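Local coordinates for Tat pathway signal sequence domain protein (Parabacteroides merdae, PDB 4Q9A) that probably hydrolyses ester bonds of acylated substrates, as a putative lipase of the GDSL (SGNH-hydrolase) acylhydrolase family, at residues I14-D19 with A64-K69; V21-G26 with I89-F94; A56-E61 with M218-M223; E147-R152 with V185-G190; D153-E158 with P199-S204. All coordinates share one frame; numbering follows the deposited sequence.

Contact 1 of 5, residues I14-D19 with A64-K69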
# COMPACT_ATOMS: atom_id res chain seq x y z
N ILE A 14 14.38 14.34 -6.30
CA ILE A 14 13.56 14.27 -7.50
C ILE A 14 12.59 15.48 -7.44
O ILE A 14 12.02 15.74 -6.38
CB ILE A 14 12.88 12.88 -7.60
CG1 ILE A 14 13.92 11.75 -7.88
CG2 ILE A 14 11.69 12.86 -8.60
CD1 ILE A 14 14.40 11.52 -9.38
N ASN A 15 12.46 16.23 -8.55
CA ASN A 15 11.58 17.40 -8.62
C ASN A 15 10.36 17.03 -9.48
O ASN A 15 10.52 16.57 -10.61
CB ASN A 15 12.34 18.63 -9.17
CG ASN A 15 13.67 18.96 -8.49
OD1 ASN A 15 13.72 19.47 -7.36
ND2 ASN A 15 14.79 18.72 -9.19
N LEU A 16 9.15 17.18 -8.93
CA LEU A 16 7.92 16.85 -9.65
C LEU A 16 7.15 18.09 -10.04
O LEU A 16 7.08 19.04 -9.26
CB LEU A 16 7.00 15.96 -8.81
CG LEU A 16 7.55 14.65 -8.24
CD1 LEU A 16 6.58 14.06 -7.28
CD2 LEU A 16 7.86 13.62 -9.32
N LYS A 17 6.52 18.05 -11.22
CA LYS A 17 5.67 19.14 -11.72
C LYS A 17 4.21 18.68 -11.72
O LYS A 17 3.95 17.51 -11.47
CB LYS A 17 6.13 19.56 -13.13
CG LYS A 17 6.09 18.44 -14.18
CD LYS A 17 6.51 19.01 -15.50
CE LYS A 17 6.63 17.99 -16.58
NZ LYS A 17 7.34 18.56 -17.76
N LYS A 18 3.27 19.58 -12.04
CA LYS A 18 1.86 19.19 -12.17
C LYS A 18 1.74 18.23 -13.35
O LYS A 18 2.46 18.38 -14.35
CB LYS A 18 0.92 20.41 -12.35
CG LYS A 18 -0.55 20.11 -12.03
CD LYS A 18 -1.47 21.33 -12.18
CE LYS A 18 -1.97 21.57 -13.60
NZ LYS A 18 -3.10 20.67 -13.98
N ASP A 19 0.90 17.20 -13.20
CA ASP A 19 0.62 16.17 -14.20
C ASP A 19 1.93 15.46 -14.67
O ASP A 19 2.00 15.02 -15.82
CB ASP A 19 -0.17 16.75 -15.40
CG ASP A 19 -1.32 17.65 -15.01
OD1 ASP A 19 -2.21 17.20 -14.26
OD2 ASP A 19 -1.36 18.81 -15.49
N ALA A 64 -0.39 14.75 -4.07
CA ALA A 64 -1.74 14.84 -4.66
C ALA A 64 -2.01 16.15 -5.43
O ALA A 64 -2.67 16.11 -6.47
CB ALA A 64 -2.78 14.69 -3.58
N ALA A 65 -1.50 17.30 -4.92
CA ALA A 65 -1.65 18.63 -5.51
C ALA A 65 -1.03 18.71 -6.90
O ALA A 65 -1.39 19.59 -7.68
CB ALA A 65 -0.99 19.66 -4.62
N LEU A 66 -0.12 17.77 -7.21
CA LEU A 66 0.56 17.69 -8.51
C LEU A 66 -0.12 16.70 -9.46
O LEU A 66 0.22 16.66 -10.64
CB LEU A 66 2.03 17.30 -8.29
CG LEU A 66 2.85 18.31 -7.46
CD1 LEU A 66 4.08 17.66 -6.89
CD2 LEU A 66 3.20 19.54 -8.27
N GLN A 67 -1.10 15.93 -8.95
CA GLN A 67 -1.87 14.91 -9.67
C GLN A 67 -0.96 14.10 -10.64
O GLN A 67 -1.06 14.25 -11.86
CB GLN A 67 -3.07 15.53 -10.38
CG GLN A 67 -4.20 15.79 -9.41
CD GLN A 67 -5.52 15.68 -10.11
OE1 GLN A 67 -5.87 14.63 -10.67
NE2 GLN A 67 -6.30 16.76 -10.10
N PRO A 68 -0.00 13.31 -10.08
CA PRO A 68 0.91 12.57 -10.96
C PRO A 68 0.25 11.40 -11.68
O PRO A 68 -0.72 10.81 -11.18
CB PRO A 68 2.00 12.08 -10.00
CG PRO A 68 1.37 12.04 -8.68
CD PRO A 68 0.29 13.05 -8.66
N LYS A 69 0.76 11.08 -12.88
CA LYS A 69 0.27 9.96 -13.68
C LYS A 69 1.33 8.88 -13.57
O LYS A 69 2.44 9.06 -14.10
CB LYS A 69 -0.03 10.37 -15.15
CG LYS A 69 -0.69 11.75 -15.35
CD LYS A 69 -1.43 11.81 -16.69
CE LYS A 69 -1.47 13.20 -17.26
NZ LYS A 69 -2.13 13.23 -18.59
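Asp-19 and Leu-66 join two surface loops beside the parallel sheet of the alpha/beta SGNH-hydrolase fold: 14-19 leads into strand 21-26, while 64-69 follows helix 51-62 and enters the outermost strand 69-72. Backbone groups make the polar link. Asp-19 N donates to Leu-66 O over 2.7 Å, almost in line with the carbonyl (167° at the oxygen). That oxygen also lies 3.4 Å from Lys-18 CA, a CA-H...O contact repeated one residue on by Asp-19 CA and Gln-67 O at 3.5 Å. The pairing brings the loops together just before their strands become neighbours, where the backbone of Lys-69 bonds to Cys-20 and Ile-22.

Apolar contact comes from Leu-66. Its chi1 (-62°) puts CG beside the backbone N, and from there CD1 lies 3.9 Å from Leu-16 CB, while CD2 rests on the backbone of Lys-17, 3.7 Å from the C atom of that residue. Leu-16 continues this packing onto Ile-22, whereas Gln-67 and Pro-68 face Tyr-202 of the second subunit.

The charged groups lie on the exposed side. Lys-18 bends at its last two torsions, and its NZ meets the syn side of Asp-19 OD2 at 3.0 Å in a salt bridge between sequence neighbours. An alanine in place of Asp-19 would probably deprive the Lys-18 ammonium of its carboxylate mate and set it free to turn. The extended chain of Lys-69 passes the root of the Asp-19 side chain, with Lys-69 CE 4.2 Å from Asp-19 CB.

Contact 2 of 5, residues V21-G26 with I89-F94; sequences VILFQG and IDCLAF
Strand 21-26 of the parallel sheet points Val-21, Leu-23 and Gln-25, every second residue, toward the end of helix 88-92 and the turn after it. Leu-23 is the middle one of the three. Its CG is anti to the backbone N (chi1 174°), and the CD2 methyl does the touching: it lies 3.7 Å from Cys-91 CA and equally close to Asp-90 O. The same methyl approaches the Phe-94 ring obliquely, 4.2 Å from CD1. That ring has Cys-91 O in its plane at the edge and meets Tyr-71 of the neighbouring strand. At the start of the strand, Val-21 CG1 comes to 3.8 Å from Phe-94 O.

This is the helix-on-sheet packing of an alpha/beta fold. The intervening residues Ile-22 and Phe-24 serve the other sheet face, where Phe-24 meets Trp-222. The strand runs into the GDS sequence that begins at Gly-26; Ser-28, a phosphoserine in this crystal, probably corresponds to the nucleophilic serine of the family.

Gln-25 lies nearest to that sequence. Its chain bends at chi2 (64°), which places CD; beyond it NE2 lies 2.8 Å from Asp-90 O, but the angle is too poor for a hydrogen bond. On the other branch of the amide, OE1 accepts weak bonds from Gly-26 N, at 3.4 Å, and from Arg-86, whose guanidinium also forms a salt bridge with Asp-90 OD2.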
# COMPACT_ATOMS: atom_id res chain seq x y z
N VAL A 21 4.72 12.55 -15.24
CA VAL A 21 4.60 11.12 -15.55
C VAL A 21 5.71 10.36 -14.79
O VAL A 21 6.89 10.69 -14.92
CB VAL A 21 4.59 10.87 -17.09
CG1 VAL A 21 4.81 9.40 -17.45
CG2 VAL A 21 3.28 11.36 -17.70
N ILE A 22 5.31 9.36 -13.99
CA ILE A 22 6.26 8.51 -13.25
C ILE A 22 6.11 7.09 -13.79
O ILE A 22 5.00 6.56 -13.87
CB ILE A 22 6.14 8.58 -11.70
CG1 ILE A 22 6.38 10.02 -11.20
CG2 ILE A 22 7.13 7.63 -11.04
CD1 ILE A 22 5.47 10.42 -10.06
N LEU A 23 7.24 6.49 -14.22
CA LEU A 23 7.24 5.16 -14.81
C LEU A 23 8.21 4.24 -14.09
O LEU A 23 9.40 4.52 -13.97
CB LEU A 23 7.57 5.23 -16.32
CG LEU A 23 7.76 3.90 -17.06
CD1 LEU A 23 6.47 3.09 -17.10
CD2 LEU A 23 8.29 4.12 -18.44
N PHE A 24 7.67 3.10 -13.65
CA PHE A 24 8.40 2.03 -12.99
C PHE A 24 8.70 0.97 -14.02
O PHE A 24 7.81 0.51 -14.75
CB PHE A 24 7.61 1.46 -11.80
CG PHE A 24 7.52 2.46 -10.68
CD1 PHE A 24 6.49 3.39 -10.63
CD2 PHE A 24 8.49 2.50 -9.69
CE1 PHE A 24 6.44 4.35 -9.62
CE2 PHE A 24 8.42 3.44 -8.66
CZ PHE A 24 7.41 4.37 -8.65
N GLN A 25 9.97 0.62 -14.11
CA GLN A 25 10.45 -0.35 -15.07
C GLN A 25 11.35 -1.37 -14.33
O GLN A 25 12.01 -1.02 -13.33
CB GLN A 25 11.17 0.40 -16.20
CG GLN A 25 11.61 -0.44 -17.37
CD GLN A 25 10.47 -1.06 -18.12
OE1 GLN A 25 10.19 -2.26 -17.99
NE2 GLN A 25 9.86 -0.28 -18.98
N GLY A 26 11.29 -2.63 -14.78
CA GLY A 26 12.03 -3.73 -14.19
C GLY A 26 11.60 -5.14 -14.55
O GLY A 26 11.20 -5.41 -15.68
N ILE A 89 8.48 1.12 -26.80
CA ILE A 89 7.05 1.02 -26.52
C ILE A 89 6.76 1.14 -25.01
O ILE A 89 5.84 1.86 -24.62
CB ILE A 89 6.47 -0.29 -27.14
CG1 ILE A 89 6.54 -0.25 -28.67
CG2 ILE A 89 5.05 -0.57 -26.70
CD1 ILE A 89 6.89 -1.59 -29.30
N ASP A 90 7.55 0.43 -24.19
CA ASP A 90 7.35 0.35 -22.74
C ASP A 90 8.18 1.38 -21.94
O ASP A 90 8.28 1.25 -20.72
CB ASP A 90 7.60 -1.09 -22.25
CG ASP A 90 6.56 -2.10 -22.73
OD1 ASP A 90 5.45 -1.67 -23.18
OD2 ASP A 90 6.83 -3.32 -22.64
N CYS A 91 8.71 2.44 -22.59
CA CYS A 91 9.42 3.51 -21.90
C CYS A 91 9.36 4.82 -22.67
O CYS A 91 8.72 5.77 -22.21
CB CYS A 91 10.87 3.13 -21.58
SG CYS A 91 11.81 4.46 -20.79
N LEU A 92 10.03 4.89 -23.81
CA LEU A 92 10.18 6.10 -24.60
C LEU A 92 8.85 6.75 -24.95
O LEU A 92 8.72 7.96 -24.79
CB LEU A 92 11.00 5.81 -25.85
CG LEU A 92 12.50 6.17 -25.78
CD1 LEU A 92 13.16 5.75 -24.45
CD2 LEU A 92 13.24 5.58 -26.96
N ALA A 93 7.86 5.92 -25.32
CA ALA A 93 6.49 6.30 -25.68
C ALA A 93 5.79 7.04 -24.55
O ALA A 93 4.93 7.86 -24.82
CB ALA A 93 5.70 5.05 -26.03
N PHE A 94 6.15 6.77 -23.30
CA PHE A 94 5.52 7.41 -22.15
C PHE A 94 6.03 8.80 -21.91
O PHE A 94 5.35 9.58 -21.21
CB PHE A 94 5.76 6.56 -20.89
CG PHE A 94 4.98 5.28 -20.89
CD1 PHE A 94 5.48 4.15 -21.53
CD2 PHE A 94 3.73 5.22 -20.30
CE1 PHE A 94 4.73 2.96 -21.56
CE2 PHE A 94 2.99 4.02 -20.32
CZ PHE A 94 3.50 2.90 -20.94

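Contact 3 of 5, residues A56-E61 with M218-M223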
# COMPACT_ATOMS: atom_id res chain seq x y z
N ALA A 56 3.58 4.08 -5.41
CA ALA A 56 2.63 4.87 -6.19
C ALA A 56 1.60 5.56 -5.29
O ALA A 56 1.43 6.78 -5.38
CB ALA A 56 1.94 3.98 -7.20
N THR A 57 0.98 4.79 -4.37
CA THR A 57 -0.05 5.29 -3.47
C THR A 57 0.51 6.40 -2.54
O THR A 57 -0.20 7.38 -2.28
CB THR A 57 -0.69 4.15 -2.72
OG1 THR A 57 0.34 3.36 -2.11
CG2 THR A 57 -1.56 3.28 -3.62
N GLN A 58 1.80 6.28 -2.12
CA GLN A 58 2.47 7.29 -1.30
C GLN A 58 2.65 8.57 -2.12
O GLN A 58 2.48 9.67 -1.58
CB GLN A 58 3.83 6.79 -0.80
CG GLN A 58 3.70 5.74 0.28
CD GLN A 58 5.01 5.50 0.97
OE1 GLN A 58 5.62 6.42 1.53
NE2 GLN A 58 5.43 4.24 1.02
N LEU A 59 2.95 8.40 -3.43
CA LEU A 59 3.13 9.49 -4.37
C LEU A 59 1.77 10.16 -4.68
O LEU A 59 1.65 11.39 -4.64
CB LEU A 59 3.79 8.97 -5.66
CG LEU A 59 5.30 8.71 -5.59
CD1 LEU A 59 5.77 7.78 -6.71
CD2 LEU A 59 6.07 10.01 -5.57
N LEU A 60 0.74 9.33 -4.93
CA LEU A 60 -0.63 9.77 -5.21
C LEU A 60 -1.26 10.52 -4.03
O LEU A 60 -2.03 11.45 -4.25
CB LEU A 60 -1.54 8.56 -5.58
CG LEU A 60 -1.30 7.86 -6.91
CD1 LEU A 60 -2.18 6.64 -7.04
CD2 LEU A 60 -1.54 8.78 -8.07
N GLU A 61 -0.98 10.10 -2.78
CA GLU A 61 -1.53 10.76 -1.59
C GLU A 61 -0.65 11.99 -1.21
O GLU A 61 -1.17 13.11 -1.04
CB GLU A 61 -1.63 9.74 -0.42
CG GLU A 61 -2.18 10.30 0.89
CD GLU A 61 -1.20 11.03 1.78
OE1 GLU A 61 0.00 10.68 1.77
OE2 GLU A 61 -1.64 11.95 2.52
N MSE A 218 10.47 -1.37 0.74
CA MSE A 218 11.07 -0.90 -0.49
C MSE A 218 10.50 0.43 -0.90
O MSE A 218 11.27 1.32 -1.28
CB MSE A 218 10.89 -1.93 -1.60
CG MSE A 218 11.77 -3.13 -1.41
SE MSE A 218 11.28 -4.48 -2.65
CE MSE A 218 11.95 -3.64 -4.27
N ALA A 219 9.14 0.55 -0.80
CA ALA A 219 8.38 1.77 -1.10
C ALA A 219 8.90 2.94 -0.26
O ALA A 219 9.17 4.01 -0.81
CB ALA A 219 6.90 1.54 -0.84
N ASN A 220 9.09 2.71 1.05
CA ASN A 220 9.58 3.71 2.00
C ASN A 220 11.00 4.15 1.65
O ASN A 220 11.31 5.34 1.75
CB ASN A 220 9.53 3.15 3.42
CG ASN A 220 8.15 2.83 3.96
OD1 ASN A 220 7.11 3.18 3.38
ND2 ASN A 220 8.11 2.16 5.11
N MSE A 221 11.86 3.19 1.23
CA MSE A 221 13.25 3.46 0.83
C MSE A 221 13.30 4.37 -0.39
O MSE A 221 14.04 5.36 -0.42
CB MSE A 221 13.97 2.15 0.53
CG MSE A 221 14.21 1.29 1.75
SE MSE A 221 15.72 0.11 1.48
CE MSE A 221 17.12 1.47 1.49
N TRP A 222 12.48 4.04 -1.39
CA TRP A 222 12.32 4.76 -2.63
C TRP A 222 11.83 6.18 -2.36
O TRP A 222 12.41 7.12 -2.90
CB TRP A 222 11.34 4.00 -3.53
CG TRP A 222 11.42 4.36 -4.98
CD1 TRP A 222 11.97 3.61 -5.98
CD2 TRP A 222 10.80 5.49 -5.61
NE1 TRP A 222 11.74 4.21 -7.20
CE2 TRP A 222 11.03 5.37 -7.00
CE3 TRP A 222 10.08 6.61 -5.14
CZ2 TRP A 222 10.59 6.34 -7.91
CZ3 TRP A 222 9.62 7.55 -6.04
CH2 TRP A 222 9.89 7.42 -7.41
N MSE A 223 10.81 6.35 -1.50
CA MSE A 223 10.33 7.70 -1.19
C MSE A 223 11.43 8.51 -0.50
O MSE A 223 11.60 9.68 -0.82
CB MSE A 223 9.07 7.63 -0.33
CG MSE A 223 7.87 7.06 -1.07
SE MSE A 223 7.34 8.11 -2.61
CE MSE A 223 6.36 9.48 -1.65
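Gln-58 lays its extended side chain over the bent chain of selenomethionine Met-223, with OE1 3.5 Å from Met-223 CG and the two chains crossing obliquely. The other branch of the amide, NE2, donates to Asn-220 OD1 at 3.1 Å, in the plane of the acceptor carbonyl, although the two amide planes are turned 73° apart. NE2 also sits 3.6 Å from Ala-219 CB and makes a weak bond to Phe-54 O.

Helices 51-62 and 212-226 meet here on one face of the parallel sheet, the axes of their short segments 10.3 Å apart at closest approach and inclined at 48°. Thr-57 and Glu-61, on the same helix as Gln-58, reach Gln-216 and Asn-220 of the second subunit. An alanine at Gln-58 would probably open a gap over Met-223 CG and deprive Asn-220 OD1 of this donor.

On the buried side Leu-59 touches two large side chains of the other helix with different atoms. Its CG and CD2 meet the selenium of Met-223, CG at 3.7 Å, and CD1 approaches the Trp-222 indole at CZ3, 3.9 Å away. The indole itself is held by its NE1 bond to Ser-100 OG.

Contact 4 of 5, residues E147-R152 with V185-G190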
# COMPACT_ATOMS: atom_id res chain seq x y z
N GLU A 147 19.00 -0.54 -6.38
CA GLU A 147 20.00 -1.57 -6.10
C GLU A 147 19.37 -2.97 -6.19
O GLU A 147 18.44 -3.26 -5.42
CB GLU A 147 20.65 -1.35 -4.71
CG GLU A 147 21.86 -2.24 -4.43
CD GLU A 147 22.52 -2.08 -3.08
OE1 GLU A 147 21.81 -1.80 -2.08
OE2 GLU A 147 23.76 -2.27 -3.00
N PRO A 148 19.89 -3.88 -7.07
CA PRO A 148 19.41 -5.28 -7.07
C PRO A 148 19.80 -5.93 -5.73
O PRO A 148 20.83 -5.55 -5.16
CB PRO A 148 20.10 -5.91 -8.27
CG PRO A 148 21.31 -5.08 -8.49
CD PRO A 148 21.03 -3.70 -8.00
N PHE A 149 18.96 -6.83 -5.17
CA PHE A 149 19.18 -7.36 -3.82
C PHE A 149 18.77 -8.82 -3.64
O PHE A 149 18.04 -9.38 -4.46
CB PHE A 149 18.34 -6.52 -2.82
CG PHE A 149 16.85 -6.52 -3.15
CD1 PHE A 149 16.02 -7.52 -2.67
CD2 PHE A 149 16.31 -5.56 -4.00
CE1 PHE A 149 14.67 -7.57 -3.05
CE2 PHE A 149 14.97 -5.60 -4.36
CZ PHE A 149 14.15 -6.60 -3.88
N THR A 150 19.13 -9.39 -2.46
CA THR A 150 18.77 -10.74 -2.00
C THR A 150 18.73 -10.83 -0.48
O THR A 150 19.51 -10.16 0.21
CB THR A 150 19.74 -11.83 -2.50
OG1 THR A 150 21.05 -11.55 -1.98
CG2 THR A 150 19.74 -12.02 -4.02
N LEU A 151 17.87 -11.72 0.03
CA LEU A 151 17.76 -12.08 1.43
C LEU A 151 18.35 -13.52 1.52
O LEU A 151 17.80 -14.47 0.96
CB LEU A 151 16.31 -11.94 1.90
CG LEU A 151 15.79 -10.48 2.03
CD1 LEU A 151 15.10 -9.99 0.73
CD2 LEU A 151 14.83 -10.35 3.21
N ARG A 152 19.57 -13.63 2.11
CA ARG A 152 20.39 -14.84 2.23
C ARG A 152 19.63 -16.08 2.74
O ARG A 152 19.90 -17.21 2.29
CB ARG A 152 21.60 -14.59 3.13
CG ARG A 152 22.67 -13.73 2.48
CD ARG A 152 24.02 -13.86 3.15
NE ARG A 152 25.04 -13.04 2.48
CZ ARG A 152 26.33 -13.36 2.40
NH1 ARG A 152 26.78 -14.48 2.95
NH2 ARG A 152 27.18 -12.55 1.78
N VAL A 185 18.60 3.91 -5.01
CA VAL A 185 17.86 3.35 -3.87
C VAL A 185 18.65 2.12 -3.38
O VAL A 185 18.78 1.14 -4.13
CB VAL A 185 16.35 3.05 -4.15
CG1 VAL A 185 15.59 2.90 -2.84
CG2 VAL A 185 15.70 4.12 -5.01
N PRO A 186 19.27 2.18 -2.17
CA PRO A 186 20.12 1.05 -1.71
C PRO A 186 19.32 -0.02 -0.96
O PRO A 186 19.46 -0.18 0.26
CB PRO A 186 21.14 1.75 -0.81
CG PRO A 186 20.43 2.96 -0.28
CD PRO A 186 19.26 3.27 -1.17
N PHE A 187 18.51 -0.77 -1.71
CA PHE A 187 17.62 -1.80 -1.18
C PHE A 187 18.34 -2.84 -0.31
O PHE A 187 17.79 -3.20 0.72
CB PHE A 187 16.87 -2.51 -2.31
CG PHE A 187 15.77 -1.70 -2.96
CD1 PHE A 187 14.95 -0.87 -2.21
CD2 PHE A 187 15.48 -1.87 -4.31
CE1 PHE A 187 13.89 -0.18 -2.80
CE2 PHE A 187 14.42 -1.17 -4.90
CZ PHE A 187 13.63 -0.33 -4.14
N GLN A 188 19.56 -3.26 -0.67
CA GLN A 188 20.32 -4.25 0.10
C GLN A 188 20.54 -3.79 1.55
O GLN A 188 20.23 -4.56 2.46
CB GLN A 188 21.66 -4.60 -0.58
CG GLN A 188 22.30 -5.92 -0.12
CD GLN A 188 21.47 -7.15 -0.43
OE1 GLN A 188 21.52 -7.73 -1.53
NE2 GLN A 188 20.73 -7.61 0.58
N SER A 189 20.98 -2.54 1.77
CA SER A 189 21.22 -1.95 3.10
C SER A 189 19.98 -2.03 3.96
O SER A 189 20.07 -2.37 5.15
CB SER A 189 21.65 -0.50 2.97
OG SER A 189 22.61 -0.38 1.93
N GLY A 190 18.82 -1.73 3.34
CA GLY A 190 17.52 -1.77 3.99
C GLY A 190 17.15 -3.16 4.42
O GLY A 190 16.70 -3.36 5.55
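Glu-147 and Gln-188 set their side chains at about a right angle, the carboxylate and amide planes 60° apart. Glu-147 CG is anti to the backbone N (chi1 -170°) and the chain runs on extended, taking OE1 to the start of helix 187-194. There it accepts Gln-188 N at 3.0 Å, the donor standing well above the carboxylate plane. Gln-188 bends at chi2 and turns its amide back toward the loop, where both ends pair with one residue: OE1 accepts Thr-150 N at 3.1 Å, and NE2 donates to Thr-150 O at 2.9 Å with that oxygen close to the amide plane. These two bonds fix the rotation of the amide, and NE2 has a further acceptor in Asp-192 OD1.

Deeper in, the Phe-149 and Phe-187 rings meet obliquely, their planes 83° apart and centroids 5.6 Å from each other. Phe-149 CD2 rests against Phe-187 CB, and both rings pack on Met-218 of helix 212-226.

Segment 147-152 follows strand 142-146 of the alpha/beta sheet, and 185-190 starts on the last residue of the adjacent parallel strand 183-185; Glu-147 N to Val-185 O, 2.8 Å, continues that pairing. Pro-186 centres an inverse gamma turn and occupies the N-cap position. A carboxylate beside the first turn of a helix, with Arg-170 as a long, weak ion pair of OE2, would probably be stabilised in its charged form by the Gln-188 N-H and the helix start.

Contact 5 of 5, residues D153-E158 with P199-S204; sequences DGAAIE and PARYWS
Arg-201 starts with CG anti to its carbonyl carbon (chi1 -71°), places CD by a nearly extended chi2 (-165°) and bends at chi3 (-146°), which brings NE to Asp-153 O; one face of the guanidinium then lies against the backbone of Gly-154 and Ala-155. The contact joins the loop after strand 142-146 to the short, weakly bonded helix 200-203 of the SGNH-hydrolase fold. Just after that helix the chain reaches Asp-206 and His-209, whose Asp-x-x-His spacing matches the catalytic block of the family. Ser-204 OG bonds to Gly-207 N and His-209 O, tying the end of the segment to this block.

The single hydrogen bond across the contact is Arg-201 NE to Asp-153 O, 2.8 Å, with the oxygen at the edge of the guanidinium and slightly tilted from its plane. On the covered face, Ala-155 N stands 3.8 Å above the centre of the Arg-201 guanidinium. The Asp-153 carboxylate may add a weak attraction at most, since OD1 is 4.3 Å from Arg-201 NH2, beyond a salt bridge.

Beside the polar grip, Ala-200 CB meets Asp-153 CB at 3.9 Å. Tyr-202 turns to the second subunit and bonds to Leu-60 O there. At the far end of the guanidinium, Arg-201 NH1 lies 3.9 Å from Ala-155 CB.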
# COMPACT_ATOMS: atom_id res chain seq x y z
N ASP A 153 18.69 -15.87 3.69
CA ASP A 153 17.91 -16.98 4.24
C ASP A 153 16.57 -17.16 3.51
O ASP A 153 15.60 -17.68 4.08
CB ASP A 153 17.70 -16.85 5.76
CG ASP A 153 17.59 -18.19 6.50
OD1 ASP A 153 17.96 -19.24 5.91
OD2 ASP A 153 17.16 -18.18 7.68
N GLY A 154 16.54 -16.79 2.23
CA GLY A 154 15.38 -16.98 1.37
C GLY A 154 15.42 -18.40 0.84
O GLY A 154 16.47 -19.04 0.87
N ALA A 155 14.27 -18.89 0.34
CA ALA A 155 14.13 -20.25 -0.19
C ALA A 155 14.99 -20.53 -1.44
O ALA A 155 15.51 -21.63 -1.56
CB ALA A 155 12.67 -20.54 -0.52
N ALA A 156 15.12 -19.55 -2.36
CA ALA A 156 15.82 -19.68 -3.65
C ALA A 156 17.33 -19.42 -3.61
O ALA A 156 18.02 -19.69 -4.61
CB ALA A 156 15.19 -18.74 -4.65
N ILE A 157 17.85 -18.90 -2.49
CA ILE A 157 19.27 -18.55 -2.41
C ILE A 157 20.10 -19.66 -1.73
O ILE A 157 19.77 -20.12 -0.62
CB ILE A 157 19.47 -17.15 -1.77
CG1 ILE A 157 19.24 -16.04 -2.81
CG2 ILE A 157 20.85 -16.96 -1.18
CD1 ILE A 157 17.87 -15.51 -2.86
N GLU A 158 21.17 -20.06 -2.43
CA GLU A 158 22.22 -20.99 -2.01
C GLU A 158 23.46 -20.13 -1.90
O GLU A 158 24.00 -19.69 -2.92
CB GLU A 158 22.37 -22.12 -3.04
CG GLU A 158 22.01 -23.49 -2.53
CD GLU A 158 22.52 -24.66 -3.34
OE1 GLU A 158 22.42 -24.61 -4.59
OE2 GLU A 158 22.99 -25.65 -2.72
N PRO A 199 12.88 -12.46 10.73
CA PRO A 199 13.57 -13.33 9.75
C PRO A 199 13.27 -13.00 8.29
O PRO A 199 12.19 -12.50 7.96
CB PRO A 199 13.07 -14.74 10.09
CG PRO A 199 11.85 -14.52 10.92
CD PRO A 199 12.09 -13.27 11.68
N ALA A 200 14.26 -13.28 7.42
CA ALA A 200 14.23 -13.02 5.98
C ALA A 200 12.93 -13.47 5.31
O ALA A 200 12.39 -12.72 4.49
CB ALA A 200 15.39 -13.73 5.32
N ARG A 201 12.41 -14.65 5.67
CA ARG A 201 11.22 -15.21 5.03
C ARG A 201 9.90 -14.49 5.41
O ARG A 201 8.86 -14.76 4.81
CB ARG A 201 11.16 -16.72 5.22
CG ARG A 201 12.24 -17.35 4.36
CD ARG A 201 12.10 -18.83 4.17
NE ARG A 201 13.42 -19.43 4.08
CZ ARG A 201 13.65 -20.67 3.69
NH1 ARG A 201 12.65 -21.45 3.30
NH2 ARG A 201 14.89 -21.15 3.66
N TYR A 202 9.98 -13.54 6.35
CA TYR A 202 8.89 -12.65 6.71
C TYR A 202 8.82 -11.56 5.63
O TYR A 202 7.73 -11.19 5.17
CB TYR A 202 9.12 -12.05 8.12
CG TYR A 202 8.11 -11.00 8.53
CD1 TYR A 202 6.86 -11.37 9.04
CD2 TYR A 202 8.40 -9.65 8.44
CE1 TYR A 202 5.93 -10.41 9.42
CE2 TYR A 202 7.48 -8.68 8.84
CZ TYR A 202 6.24 -9.06 9.32
OH TYR A 202 5.31 -8.14 9.70
N TRP A 203 9.99 -11.08 5.19
CA TRP A 203 10.15 -10.02 4.21
C TRP A 203 10.01 -10.53 2.80
O TRP A 203 9.43 -9.83 1.97
CB TRP A 203 11.53 -9.36 4.38
CG TRP A 203 11.77 -8.83 5.76
CD1 TRP A 203 12.45 -9.44 6.77
CD2 TRP A 203 11.23 -7.62 6.32
NE1 TRP A 203 12.42 -8.66 7.91
CE2 TRP A 203 11.66 -7.55 7.66
CE3 TRP A 203 10.42 -6.59 5.81
CZ2 TRP A 203 11.33 -6.47 8.50
CZ3 TRP A 203 10.08 -5.53 6.64
CH2 TRP A 203 10.54 -5.47 7.96
N SER A 204 10.57 -11.72 2.52
CA SER A 204 10.58 -12.38 1.21
C SER A 204 10.79 -13.85 1.41
O SER A 204 11.81 -14.23 1.99
CB SER A 204 11.69 -11.81 0.32
OG SER A 204 12.09 -12.79 -0.63

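The five contacts lie in or around one parallel sheet of strand order 69-72, 21-26, 98-102, 142-146, 183-185. Contact 1 lies where the chain enters the neighbouring strands 21-26 and 69-72, contact 2 uses 21-26, and they touch through Lys-69 and Ile-22. Contact 3 lies on the face opposite the helix of contact 2, meeting it where Phe-24 packs on Trp-222; its long chain separation, 157 residues, encloses contacts 4 and 5. Contact 4 touches contact 3 through Met-218 and contact 5 through Leu-151. Contacts 1 and 5 have centres 36 Å apart in one chain, yet both face the second subunit, where Tyr-202 packs on Gln-67, so the dimer interface brings opposite sides of the two copies together.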